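Local atomic coordinates of hydrogenase maturation factor (Thermoanaerobacter tengcongensis, PDB entry 3VTI), a protein that takes part in the maturation of [NiFe]-hydrogenases, binding magnesium and probably accepting a carbamoyl group from HypF for ATP-dependent dehydration to the nitrile. Residues 37-42 with 47-52; 79-84 with 117-122; 153-158 with 250-255. All coordinates share one frame; numbering follows the deposited sequence.

Overall arrangement
Contacts 1 and 2 both belong to the N-terminal domain of an AIR-synthase-type (PurM-like) protein; contact 3 belongs to the C-terminal domain. Contacts 1 and 3 are buried, whereas contact 2 lies about 25 Å from the centre of the chain and is partly open. Apolar packing of Phe37, Val39 and Leu42 on Ile49 and Leu52, with one backbone hydrogen bond, carries contact 1; a single phenylalanine ring carries contact 2; contact 3 pairs a CH-pi contact on a histidine face with a separate salt bridge. Leu42 of contact 1 packs on Ile120 of contact 2, and Leu52 reaches across the domain boundary to His156 and Glu250. Contacts 2 and 3 do not touch.

Contact 1 (37-42 with 47-52); sequences FTVKPL and GDIGKL
Ile49 pushes its side chain into the bend of segment 37-42, where Phe37, Val39 and Leu42 receive it. CG1 stands anti to the backbone N (chi1 -171°), and the extended chain beyond it carries CD1 to 3.4 Å from Phe37 O. Leu42 runs alongside, pointing the same way, its CD2 3.9 Å from Ile49 CD1. Val39 comes from the other direction and slides past, resting CG1 3.9 Å from Ile49 CB. The same methyl also meets Leu52 CD2, so one branch of Val39 bridges two residues a helical turn apart. An alanine in place of Ile49 would remove CG1, CG2 and CD1, and would probably leave Leu42 CD2 without its partners here and a gap beside Val39 CG1 and Phe37 O. The Phe37 ring lies across Leu52: CD1 is 3.6 Å from Leu52 CG, and the carbonyl carbon of Leu52 sits over one ring face.

The backbones are tied by Ile49 N donating to Leu42 O (2.8 Å). Just before the helix, Asp48 is the N-cap: its OD2 accepts from Lys51 N at 3.1 Å and more weakly from Gly50 N, while OD1 bonds Ser92. The contact thus fastens the loop after strand 30-37 to the first turn of helix 49-60, with Phe37 also packing on Ala53 and Thr57 and Leu42 touching Ile120 of strand 120-130.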
ATOM      1  N   PHE C  37      -6.066  -3.644   3.460  1.00 40.45           N
ATOM      2  CA  PHE C  37      -5.380  -4.598   4.321  1.00 41.14           C
ATOM      3  C   PHE C  37      -3.869  -4.482   4.156  1.00 43.07           C
ATOM      4  O   PHE C  37      -3.321  -4.741   3.080  1.00 44.12           O
ATOM      5  CB  PHE C  37      -5.886  -6.007   4.028  1.00 40.64           C
ATOM      6  CG  PHE C  37      -7.342  -6.185   4.350  1.00 39.89           C
ATOM      7  CD1 PHE C  37      -7.735  -6.681   5.592  1.00 39.00           C
ATOM      8  CD2 PHE C  37      -8.323  -5.811   3.431  1.00 39.39           C
ATOM      9  CE1 PHE C  37      -9.067  -6.820   5.912  1.00 37.82           C
ATOM     10  CE2 PHE C  37      -9.661  -5.947   3.745  1.00 39.37           C
ATOM     11  CZ  PHE C  37     -10.038  -6.456   4.990  1.00 38.42           C
ATOM     12  N   THR C  38      -3.208  -4.073   5.232  1.00 43.90           N
ATOM     13  CA  THR C  38      -1.814  -3.646   5.176  1.00 46.06           C
ATOM     14  C   THR C  38      -0.960  -4.385   6.213  1.00 46.95           C
ATOM     15  O   THR C  38       0.129  -3.948   6.561  1.00 48.66           O
ATOM     16  CB  THR C  38      -1.708  -2.125   5.411  1.00 46.61           C
ATOM     17  OG1 THR C  38      -2.321  -1.800   6.662  1.00 46.83           O
ATOM     18  CG2 THR C  38      -2.419  -1.352   4.313  1.00 46.36           C
ATOM     19  N   VAL C  39      -1.469  -5.518   6.683  1.00 46.53           N
ATOM     20  CA  VAL C  39      -0.837  -6.315   7.729  1.00 47.02           C
ATOM     21  C   VAL C  39       0.580  -6.789   7.347  1.00 48.88           C
ATOM     22  O   VAL C  39       0.805  -7.261   6.236  1.00 48.96           O
ATOM     23  CB  VAL C  39      -1.737  -7.532   8.082  1.00 45.75           C
ATOM     24  CG1 VAL C  39      -1.803  -8.521   6.914  1.00 46.05           C
ATOM     25  CG2 VAL C  39      -1.261  -8.228   9.346  1.00 46.41           C
ATOM     26  N   LYS C  40       1.521  -6.625   8.278  1.00 50.30           N
ATOM     27  CA  LYS C  40       2.834  -7.271   8.213  1.00 52.29           C
ATOM     28  C   LYS C  40       3.042  -8.061   9.512  1.00 52.88           C
ATOM     29  O   LYS C  40       2.826  -7.523  10.606  1.00 53.16           O
ATOM     30  CB  LYS C  40       3.969  -6.255   8.016  1.00 53.95           C
ATOM     31  CG  LYS C  40       4.058  -5.617   6.620  1.00 54.44           C
ATOM     32  CD  LYS C  40       3.963  -6.651   5.497  1.00 53.78           C
ATOM     33  CE  LYS C  40       4.201  -6.039   4.135  1.00 54.17           C
ATOM     34  NZ  LYS C  40       3.285  -4.923   3.819  1.00 53.23           N
ATOM     35  N   PRO C  41       3.454  -9.339   9.404  1.00 53.31           N
ATOM     36  CA  PRO C  41       3.832 -10.046   8.181  1.00 53.62           C
ATOM     37  C   PRO C  41       2.625 -10.541   7.377  1.00 51.40           C
ATOM     38  O   PRO C  41       1.528 -10.665   7.916  1.00 49.89           O
ATOM     39  CB  PRO C  41       4.645 -11.228   8.711  1.00 55.28           C
ATOM     40  CG  PRO C  41       4.045 -11.522  10.050  1.00 55.07           C
ATOM     41  CD  PRO C  41       3.423 -10.241  10.571  1.00 53.55           C
ATOM     42  N   LEU C  42       2.836 -10.824   6.099  1.00 51.27           N
ATOM     43  CA  LEU C  42       1.757 -11.233   5.202  1.00 49.55           C
ATOM     44  C   LEU C  42       1.249 -12.630   5.529  1.00 49.19           C
ATOM     45  O   LEU C  42       0.095 -12.955   5.249  1.00 47.70           O
ATOM     46  CB  LEU C  42       2.235 -11.191   3.751  1.00 50.45           C
ATOM     47  CG  LEU C  42       2.871  -9.890   3.260  1.00 50.72           C
ATOM     48  CD1 LEU C  42       3.680 -10.142   2.003  1.00 51.85           C
ATOM     49  CD2 LEU C  42       1.827  -8.796   3.047  1.00 48.12           C
ATOM     50  N   GLY C  47      -3.282 -17.656   9.634  1.00 47.89           N
ATOM     51  CA  GLY C  47      -3.748 -16.980   8.435  1.00 46.61           C
ATOM     52  C   GLY C  47      -2.710 -16.269   7.588  1.00 47.38           C
ATOM     53  O   GLY C  47      -1.493 -16.481   7.725  1.00 48.49           O
ATOM     54  N   ASP C  48      -3.221 -15.439   6.680  1.00 46.48           N
ATOM     55  CA  ASP C  48      -2.411 -14.575   5.834  1.00 46.92           C
ATOM     56  C   ASP C  48      -3.249 -13.396   5.328  1.00 45.25           C
ATOM     57  O   ASP C  48      -4.460 -13.358   5.556  1.00 43.92           O
ATOM     58  CB  ASP C  48      -1.773 -15.365   4.678  1.00 48.48           C
ATOM     59  CG  ASP C  48      -2.793 -16.060   3.807  1.00 49.23           C
ATOM     60  OD1 ASP C  48      -2.648 -17.285   3.583  1.00 50.91           O
ATOM     61  OD2 ASP C  48      -3.731 -15.382   3.337  1.00 49.24           O
ATOM     62  N   ILE C  49      -2.603 -12.454   4.637  1.00 45.08           N
ATOM     63  CA  ILE C  49      -3.263 -11.241   4.141  1.00 43.28           C
ATOM     64  C   ILE C  49      -4.450 -11.538   3.216  1.00 42.85           C
ATOM     65  O   ILE C  49      -5.407 -10.765   3.160  1.00 41.45           O
ATOM     66  CB  ILE C  49      -2.246 -10.279   3.454  1.00 44.43           C
ATOM     67  CG1 ILE C  49      -2.895  -8.918   3.135  1.00 42.72           C
ATOM     68  CG2 ILE C  49      -1.600 -10.941   2.221  1.00 44.29           C
ATOM     69  CD1 ILE C  49      -1.909  -7.793   2.843  1.00 41.58           C
ATOM     70  N   GLY C  50      -4.382 -12.662   2.505  1.00 43.71           N
ATOM     71  CA  GLY C  50      -5.428 -13.063   1.570  1.00 43.63           C
ATOM     72  C   GLY C  50      -6.717 -13.467   2.256  1.00 43.42           C
ATOM     73  O   GLY C  50      -7.801 -12.994   1.886  1.00 43.01           O
ATOM     74  N   LYS C  51      -6.601 -14.340   3.259  1.00 43.65           N
ATOM     75  CA  LYS C  51      -7.754 -14.817   4.010  1.00 42.99           C
ATOM     76  C   LYS C  51      -8.384 -13.645   4.747  1.00 41.95           C
ATOM     77  O   LYS C  51      -9.613 -13.532   4.850  1.00 41.50           O
ATOM     78  CB  LYS C  51      -7.330 -15.896   5.002  1.00 43.59           C
ATOM     79  CG  LYS C  51      -8.488 -16.607   5.645  1.00 44.08           C
ATOM     80  CD  LYS C  51      -8.026 -17.703   6.597  1.00 47.76           C
ATOM     81  CE  LYS C  51      -9.231 -18.469   7.147  1.00 49.27           C
ATOM     82  NZ  LYS C  51      -8.901 -19.262   8.366  1.00 52.79           N
ATOM     83  N   LEU C  52      -7.515 -12.776   5.250  1.00 41.54           N
ATOM     84  CA  LEU C  52      -7.901 -11.575   5.963  1.00 40.23           C
ATOM     85  C   LEU C  52      -8.718 -10.631   5.077  1.00 39.61           C
ATOM     86  O   LEU C  52      -9.781 -10.160   5.473  1.00 38.97           O
ATOM     87  CB  LEU C  52      -6.639 -10.890   6.471  1.00 40.30           C
ATOM     88  CG  LEU C  52      -6.734  -9.682   7.390  1.00 40.68           C
ATOM     89  CD1 LEU C  52      -7.755  -9.912   8.498  1.00 40.15           C
ATOM     90  CD2 LEU C  52      -5.352  -9.340   7.962  1.00 41.05           C
TER

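Contact 2 (79-84 with 117-122); sequences EGFPVE and VDRIFI
At one end of the N-terminal domain's mixed sheet, the turn that leads into helix 83-100 lays the ring of Phe81 against the start of strand 120-130, where the loop before the helix meets Arg119, just ahead of the strand, and Ile120, its first residue. CG of Phe81 is anti to the backbone N (chi1 178°), which sends the ring toward the strand. There Ile120 lies over one face: its CB is 4.3 Å from the ring centroid and 14° off the normal, a CH-pi contact displaced toward the rim. The CG2 branch of Ile120 makes the closer touch, 3.6 Å from Phe81 CZ, and its CD1 approaches Phe81 CE2.

Arg119 crosses Phe81 at about a right angle. Of its side chain the root does the touching, CB being 3.7 Å from Phe81 CE1, and its carbonyl O comes obliquely to 3.7 Å from Phe81 CD1. The rest of the arginine leads away, its guanidinium plane turned 63° from the ring. Its NH1 is 3.6 Å from Asp118 OD2, well out of the guanidinium plane, so charges pair but no N-H points at the oxygen. Leu86 and Ile89 of helix 83-100, together with Leu42, also pack on the ring.

The chemistry is therefore mainly apolar, with one backbone carbonyl near the ring: aromatic face and aliphatic branches pack the residues leading into helix 83-100 against the start of strand 120-130, while the charged end of Arg119 remains at the periphery.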
ATOM      1  N   GLU C  79       7.040  -4.247  -7.530  1.00 65.02           N
ATOM      2  CA  GLU C  79       7.914  -4.829  -8.548  1.00 68.00           C
ATOM      3  C   GLU C  79       8.787  -5.927  -7.920  1.00 68.74           C
ATOM      4  O   GLU C  79       9.472  -5.695  -6.916  1.00 69.07           O
ATOM      5  CB  GLU C  79       8.787  -3.722  -9.146  1.00 70.68           C
ATOM      6  CG  GLU C  79       9.700  -4.129 -10.310  1.00 75.62           C
ATOM      7  CD  GLU C  79       9.073  -3.879 -11.675  1.00 78.56           C
ATOM      8  OE1 GLU C  79       7.940  -3.350 -11.737  1.00 78.47           O
ATOM      9  OE2 GLU C  79       9.715  -4.217 -12.690  1.00 81.44           O
ATOM     10  N   GLY C  80       8.719  -7.126  -8.486  1.00 69.07           N
ATOM     11  CA  GLY C  80       9.572  -8.228  -8.046  1.00 70.60           C
ATOM     12  C   GLY C  80       9.142  -8.960  -6.787  1.00 68.87           C
ATOM     13  O   GLY C  80       9.941  -9.709  -6.208  1.00 69.97           O
ATOM     14  N   PHE C  81       7.893  -8.740  -6.364  1.00 66.14           N
ATOM     15  CA  PHE C  81       7.270  -9.502  -5.279  1.00 64.33           C
ATOM     16  C   PHE C  81       7.165 -10.956  -5.730  1.00 65.63           C
ATOM     17  O   PHE C  81       6.688 -11.230  -6.838  1.00 65.64           O
ATOM     18  CB  PHE C  81       5.889  -8.915  -4.940  1.00 61.53           C
ATOM     19  CG  PHE C  81       5.124  -9.657  -3.845  1.00 58.32           C
ATOM     20  CD1 PHE C  81       5.510  -9.568  -2.505  1.00 56.80           C
ATOM     21  CD2 PHE C  81       3.984 -10.393  -4.155  1.00 55.69           C
ATOM     22  CE1 PHE C  81       4.805 -10.236  -1.508  1.00 53.90           C
ATOM     23  CE2 PHE C  81       3.261 -11.059  -3.155  1.00 53.55           C
ATOM     24  CZ  PHE C  81       3.679 -10.980  -1.835  1.00 52.80           C
ATOM     25  N   PRO C  82       7.633 -11.895  -4.882  1.00 66.92           N
ATOM     26  CA  PRO C  82       7.719 -13.303  -5.284  1.00 68.56           C
ATOM     27  C   PRO C  82       6.352 -13.857  -5.660  1.00 67.11           C
ATOM     28  O   PRO C  82       5.394 -13.754  -4.884  1.00 64.79           O
ATOM     29  CB  PRO C  82       8.273 -13.998  -4.031  1.00 69.04           C
ATOM     30  CG  PRO C  82       8.955 -12.908  -3.259  1.00 69.03           C
ATOM     31  CD  PRO C  82       8.092 -11.700  -3.493  1.00 66.70           C
ATOM     32  N   VAL C  83       6.278 -14.425  -6.857  1.00 68.83           N
ATOM     33  CA  VAL C  83       5.015 -14.869  -7.436  1.00 68.08           C
ATOM     34  C   VAL C  83       4.421 -16.086  -6.708  1.00 67.66           C
ATOM     35  O   VAL C  83       3.208 -16.281  -6.721  1.00 66.19           O
ATOM     36  CB  VAL C  83       5.162 -15.117  -8.970  1.00 70.16           C
ATOM     37  CG1 VAL C  83       5.950 -16.396  -9.253  1.00 72.19           C
ATOM     38  CG2 VAL C  83       3.801 -15.116  -9.664  1.00 68.43           C
ATOM     39  N   GLU C  84       5.275 -16.882  -6.064  1.00 69.41           N
ATOM     40  CA  GLU C  84       4.819 -18.045  -5.301  1.00 69.51           C
ATOM     41  C   GLU C  84       4.110 -17.631  -4.011  1.00 66.76           C
ATOM     42  O   GLU C  84       3.206 -18.326  -3.539  1.00 65.90           O
ATOM     43  CB  GLU C  84       5.968 -19.020  -5.007  1.00 72.27           C
ATOM     44  CG  GLU C  84       6.644 -19.628  -6.263  1.00 77.29           C
ATOM     45  CD  GLU C  84       5.682 -20.380  -7.208  1.00 79.92           C
ATOM     46  OE1 GLU C  84       4.700 -20.999  -6.730  1.00 79.09           O
ATOM     47  OE2 GLU C  84       5.924 -20.356  -8.442  1.00 82.66           O
ATOM     48  N   VAL C 117       5.895   0.368  -2.416  1.00 59.70           N
ATOM     49  CA  VAL C 117       5.012  -0.294  -1.478  1.00 57.33           C
ATOM     50  C   VAL C 117       5.723  -1.490  -0.871  1.00 57.77           C
ATOM     51  O   VAL C 117       6.400  -2.218  -1.581  1.00 59.10           O
ATOM     52  CB  VAL C 117       3.683  -0.693  -2.156  1.00 55.55           C
ATOM     53  CG1 VAL C 117       3.838  -1.908  -3.051  1.00 55.19           C
ATOM     54  CG2 VAL C 117       2.629  -0.902  -1.137  1.00 53.19           C
ATOM     55  N   ASP C 118       5.596  -1.677   0.439  1.00 56.93           N
ATOM     56  CA  ASP C 118       6.180  -2.839   1.111  1.00 57.33           C
ATOM     57  C   ASP C 118       5.438  -4.113   0.681  1.00 55.75           C
ATOM     58  O   ASP C 118       4.443  -4.509   1.289  1.00 53.92           O
ATOM     59  CB  ASP C 118       6.164  -2.668   2.640  1.00 57.14           C
ATOM     60  CG  ASP C 118       7.066  -3.682   3.375  1.00 59.11           C
ATOM     61  OD1 ASP C 118       7.888  -4.362   2.728  1.00 60.50           O
ATOM     62  OD2 ASP C 118       6.952  -3.788   4.621  1.00 59.49           O
ATOM     63  N   ARG C 119       5.931  -4.719  -0.397  1.00 56.71           N
ATOM     64  CA  ARG C 119       5.503  -6.037  -0.869  1.00 56.11           C
ATOM     65  C   ARG C 119       4.129  -6.068  -1.536  1.00 54.47           C
ATOM     66  O   ARG C 119       4.055  -6.221  -2.755  1.00 54.76           O
ATOM     67  CB  ARG C 119       5.591  -7.089   0.239  1.00 55.96           C
ATOM     68  CG  ARG C 119       6.980  -7.333   0.828  1.00 58.31           C
ATOM     69  CD  ARG C 119       6.780  -8.186   2.056  1.00 60.19           C
ATOM     70  NE  ARG C 119       7.975  -8.388   2.855  1.00 63.52           N
ATOM     71  CZ  ARG C 119       8.128  -8.003   4.122  1.00 64.27           C
ATOM     72  NH1 ARG C 119       7.163  -7.365   4.763  1.00 61.23           N
ATOM     73  NH2 ARG C 119       9.276  -8.257   4.747  1.00 67.83           N
ATOM     74  N   ILE C 120       3.054  -5.933  -0.752  1.00 52.60           N
ATOM     75  CA  ILE C 120       1.685  -6.043  -1.279  0.60 51.30           C
ATOM     76  C   ILE C 120       0.605  -5.512  -0.326  1.00 49.64           C
ATOM     77  O   ILE C 120       0.581  -5.863   0.858  1.00 49.10           O
ATOM     78  CB  ILE C 120       1.350  -7.516  -1.692  1.00 51.26           C
ATOM     79  CG1 ILE C 120      -0.052  -7.627  -2.305  1.00 49.88           C
ATOM     80  CG2 ILE C 120       1.519  -8.475  -0.508  1.00 51.37           C
ATOM     81  CD1 ILE C 120      -0.286  -8.917  -3.075  1.00 49.77           C
ATOM     82  N   PHE C 121      -0.270  -4.653  -0.846  1.00 49.10           N
ATOM     83  CA  PHE C 121      -1.518  -4.290  -0.160  1.00 47.59           C
ATOM     84  C   PHE C 121      -2.710  -4.799  -0.950  1.00 46.69           C
ATOM     85  O   PHE C 121      -2.643  -4.934  -2.174  1.00 47.77           O
ATOM     86  CB  PHE C 121      -1.661  -2.774   0.036  1.00 47.86           C
ATOM     87  CG  PHE C 121      -0.568  -2.155   0.862  1.00 49.72           C
ATOM     88  CD1 PHE C 121      -0.069  -2.801   1.988  1.00 50.25           C
ATOM     89  CD2 PHE C 121      -0.058  -0.914   0.530  1.00 51.22           C
ATOM     90  CE1 PHE C 121       0.929  -2.234   2.746  1.00 51.73           C
ATOM     91  CE2 PHE C 121       0.942  -0.336   1.287  1.00 52.55           C
ATOM     92  CZ  PHE C 121       1.442  -0.995   2.392  1.00 53.11           C
ATOM     93  N   ILE C 122      -3.799  -5.078  -0.243  1.00 45.10           N
ATOM     94  CA  ILE C 122      -5.030  -5.514  -0.872  1.00 44.13           C
ATOM     95  C   ILE C 122      -6.225  -4.722  -0.341  1.00 43.29           C
ATOM     96  O   ILE C 122      -6.380  -4.538   0.873  1.00 42.97           O
ATOM     97  CB  ILE C 122      -5.258  -7.034  -0.676  1.00 43.68           C
ATOM     98  CG1 ILE C 122      -4.064  -7.827  -1.228  1.00 45.25           C
ATOM     99  CG2 ILE C 122      -6.541  -7.485  -1.364  1.00 42.45           C
ATOM    100  CD1 ILE C 122      -3.910  -9.221  -0.637  1.00 45.48           C
TER

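Contact 3 (153-158 with 250-255); sequences IGDHGM and EGKVVV
The imidazole of His156 has CG of Glu250 over the centre of one face, the two side chains crossing obliquely in a CH-pi contact with Glu250 CG 3.5 Å from the His156 ring centroid. The contact belongs to the AIR-synthase C-terminal domain, where the start of helix 155-164 packs against the loop running into strand 254-257. His156 ND1 is held by Ser175, and Phe44 meets the ring with its plane at about 90°. Beyond the methylene, the Glu250 carboxylate is turned 77° from the imidazole plane.

His156 and Glu250 both pack on Leu52 of helix 49-60, joining this contact to the N-terminal domain. The Glu250 side chain is about 5 Å from that of Asp199 at the nearest atoms, a magnesium ligand, so this pair lies close to the metal site.

The second pairing is electrostatic. Lys252 folds back through bends at chi2, chi3 and chi4, and its ammonium is also gripped by Asp176 and by Thr152 O. Asp155, whose OD1 accepts a hydrogen bond from Thr152, approaches at about a right angle; the salt bridge runs long, Lys252 NZ standing 3.5 Å from Asp155 OD1.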
ATOM      1  N   ILE C 153     -11.288 -13.038  23.106  1.00 42.49           N
ATOM      2  CA  ILE C 153     -10.898 -11.674  22.775  1.00 42.36           C
ATOM      3  C   ILE C 153      -9.383 -11.559  22.651  1.00 43.57           C
ATOM      4  O   ILE C 153      -8.645 -12.023  23.528  1.00 44.92           O
ATOM      5  CB  ILE C 153     -11.395 -10.688  23.868  1.00 43.07           C
ATOM      6  CG1 ILE C 153     -12.926 -10.738  23.990  1.00 42.44           C
ATOM      7  CG2 ILE C 153     -10.902  -9.257  23.613  1.00 41.44           C
ATOM      8  CD1 ILE C 153     -13.432 -10.381  25.395  1.00 43.18           C
ATOM      9  N   GLY C 154      -8.929 -10.942  21.559  1.00 43.30           N
ATOM     10  CA  GLY C 154      -7.534 -10.525  21.415  1.00 44.76           C
ATOM     11  C   GLY C 154      -6.609 -11.458  20.654  1.00 45.52           C
ATOM     12  O   GLY C 154      -5.397 -11.252  20.633  1.00 46.47           O
ATOM     13  N   ASP C 155      -7.180 -12.473  20.018  1.00 45.68           N
ATOM     14  CA  ASP C 155      -6.410 -13.461  19.280  1.00 46.72           C
ATOM     15  C   ASP C 155      -5.539 -12.871  18.179  1.00 46.42           C
ATOM     16  O   ASP C 155      -4.308 -12.987  18.221  1.00 47.32           O
ATOM     17  CB  ASP C 155      -7.343 -14.505  18.687  1.00 46.68           C
ATOM     18  CG  ASP C 155      -7.785 -15.513  19.703  1.00 48.82           C
ATOM     19  OD1 ASP C 155      -8.731 -15.235  20.470  1.00 49.13           O
ATOM     20  OD2 ASP C 155      -7.168 -16.591  19.732  1.00 52.99           O
ATOM     21  N   HIS C 156      -6.183 -12.248  17.200  1.00 45.25           N
ATOM     22  CA  HIS C 156      -5.487 -11.732  16.037  1.00 45.37           C
ATOM     23  C   HIS C 156      -4.414 -10.710  16.428  1.00 46.43           C
ATOM     24  O   HIS C 156      -3.244 -10.864  16.067  1.00 47.65           O
ATOM     25  CB  HIS C 156      -6.475 -11.122  15.054  1.00 43.91           C
ATOM     26  CG  HIS C 156      -5.828 -10.594  13.815  1.00 44.65           C
ATOM     27  ND1 HIS C 156      -5.553 -11.391  12.725  1.00 44.99           N
ATOM     28  CD2 HIS C 156      -5.389  -9.354  13.496  1.00 44.94           C
ATOM     29  CE1 HIS C 156      -4.980 -10.661  11.785  1.00 45.78           C
ATOM     30  NE2 HIS C 156      -4.866  -9.423  12.230  1.00 45.45           N
ATOM     31  N   GLY C 157      -4.817  -9.682  17.175  1.00 46.30           N
ATOM     32  CA  GLY C 157      -3.903  -8.660  17.665  1.00 47.02           C
ATOM     33  C   GLY C 157      -2.637  -9.213  18.289  1.00 48.73           C
ATOM     34  O   GLY C 157      -1.528  -8.779  17.958  1.00 49.59           O
ATOM     35  N   MET C 158      -2.785 -10.176  19.191  1.00 49.18           N
ATOM     36  CA  MET C 158      -1.612 -10.739  19.838  1.00 51.29           C
ATOM     37  C   MET C 158      -0.814 -11.643  18.898  1.00 51.74           C
ATOM     38  O   MET C 158       0.406 -11.704  18.990  1.00 53.42           O
ATOM     39  CB  MET C 158      -1.977 -11.453  21.140  1.00 51.98           C
ATOM     40  CG  MET C 158      -0.769 -11.855  21.991  1.00 55.17           C
ATOM     41  SD  MET C 158       0.450 -10.538  22.287  1.00 58.15           S
ATOM     42  CE  MET C 158      -0.392  -9.560  23.528  1.00 58.26           C
ATOM     43  N   GLU C 250     -10.369 -10.929  14.409  1.00 37.87           N
ATOM     44  CA  GLU C 250     -10.750 -11.068  12.997  1.00 37.38           C
ATOM     45  C   GLU C 250     -11.698 -12.238  12.746  1.00 37.22           C
ATOM     46  O   GLU C 250     -12.045 -12.525  11.599  1.00 36.38           O
ATOM     47  CB  GLU C 250      -9.514 -11.182  12.088  1.00 37.92           C
ATOM     48  CG  GLU C 250      -8.668  -9.914  11.964  1.00 38.89           C
ATOM     49  CD  GLU C 250      -9.401  -8.752  11.302  1.00 39.79           C
ATOM     50  OE1 GLU C 250     -10.417  -8.987  10.610  1.00 40.31           O
ATOM     51  OE2 GLU C 250      -8.950  -7.597  11.469  1.00 40.95           O
ATOM     52  N   GLY C 251     -12.106 -12.903  13.824  1.00 37.52           N
ATOM     53  CA  GLY C 251     -13.114 -13.956  13.761  1.00 37.58           C
ATOM     54  C   GLY C 251     -14.162 -13.807  14.852  1.00 37.92           C
ATOM     55  O   GLY C 251     -14.745 -14.807  15.297  1.00 38.38           O
ATOM     56  N   LYS C 252     -14.404 -12.564  15.286  1.00 37.21           N
ATOM     57  CA  LYS C 252     -15.360 -12.294  16.369  1.00 37.46           C
ATOM     58  C   LYS C 252     -16.381 -11.205  16.035  1.00 36.99           C
ATOM     59  O   LYS C 252     -16.116 -10.287  15.261  1.00 36.02           O
ATOM     60  CB  LYS C 252     -14.639 -11.936  17.682  1.00 37.77           C
ATOM     61  CG  LYS C 252     -13.567 -12.930  18.128  1.00 38.54           C
ATOM     62  CD  LYS C 252     -14.151 -14.285  18.496  1.00 38.86           C
ATOM     63  CE  LYS C 252     -13.165 -15.424  18.197  1.00 40.22           C
ATOM     64  NZ  LYS C 252     -11.848 -15.278  18.885  1.00 40.87           N
ATOM     65  N   VAL C 253     -17.557 -11.317  16.628  1.00 37.39           N
ATOM     66  CA  VAL C 253     -18.539 -10.254  16.515  1.00 37.35           C
ATOM     67  C   VAL C 253     -19.085  -9.914  17.898  1.00 37.93           C
ATOM     68  O   VAL C 253     -19.327 -10.808  18.713  1.00 38.49           O
ATOM     69  CB  VAL C 253     -19.681 -10.608  15.500  1.00 37.71           C
ATOM     70  CG1 VAL C 253     -20.502 -11.842  15.964  1.00 37.77           C
ATOM     71  CG2 VAL C 253     -20.599  -9.386  15.243  1.00 37.82           C
ATOM     72  N   VAL C 254     -19.230  -8.614  18.154  1.00 37.98           N
ATOM     73  CA  VAL C 254     -19.937  -8.089  19.318  1.00 39.02           C
ATOM     74  C   VAL C 254     -21.402  -7.927  18.957  1.00 39.66           C
ATOM     75  O   VAL C 254     -21.743  -7.314  17.941  1.00 39.70           O
ATOM     76  CB  VAL C 254     -19.377  -6.719  19.741  1.00 39.25           C
ATOM     77  CG1 VAL C 254     -20.256  -6.059  20.827  1.00 39.48           C
ATOM     78  CG2 VAL C 254     -17.934  -6.861  20.212  1.00 39.34           C
ATOM     79  N   VAL C 255     -22.269  -8.464  19.799  1.00 40.72           N
ATOM     80  CA  VAL C 255     -23.700  -8.447  19.536  1.00 41.65           C
ATOM     81  C   VAL C 255     -24.478  -7.774  20.643  1.00 43.04           C
ATOM     82  O   VAL C 255     -24.306  -8.083  21.804  1.00 43.46           O
ATOM     83  CB  VAL C 255     -24.262  -9.870  19.438  1.00 42.31           C
ATOM     84  CG1 VAL C 255     -25.633  -9.864  18.791  1.00 43.35           C
ATOM     85  CG2 VAL C 255     -23.307 -10.785  18.696  1.00 40.97           C
TER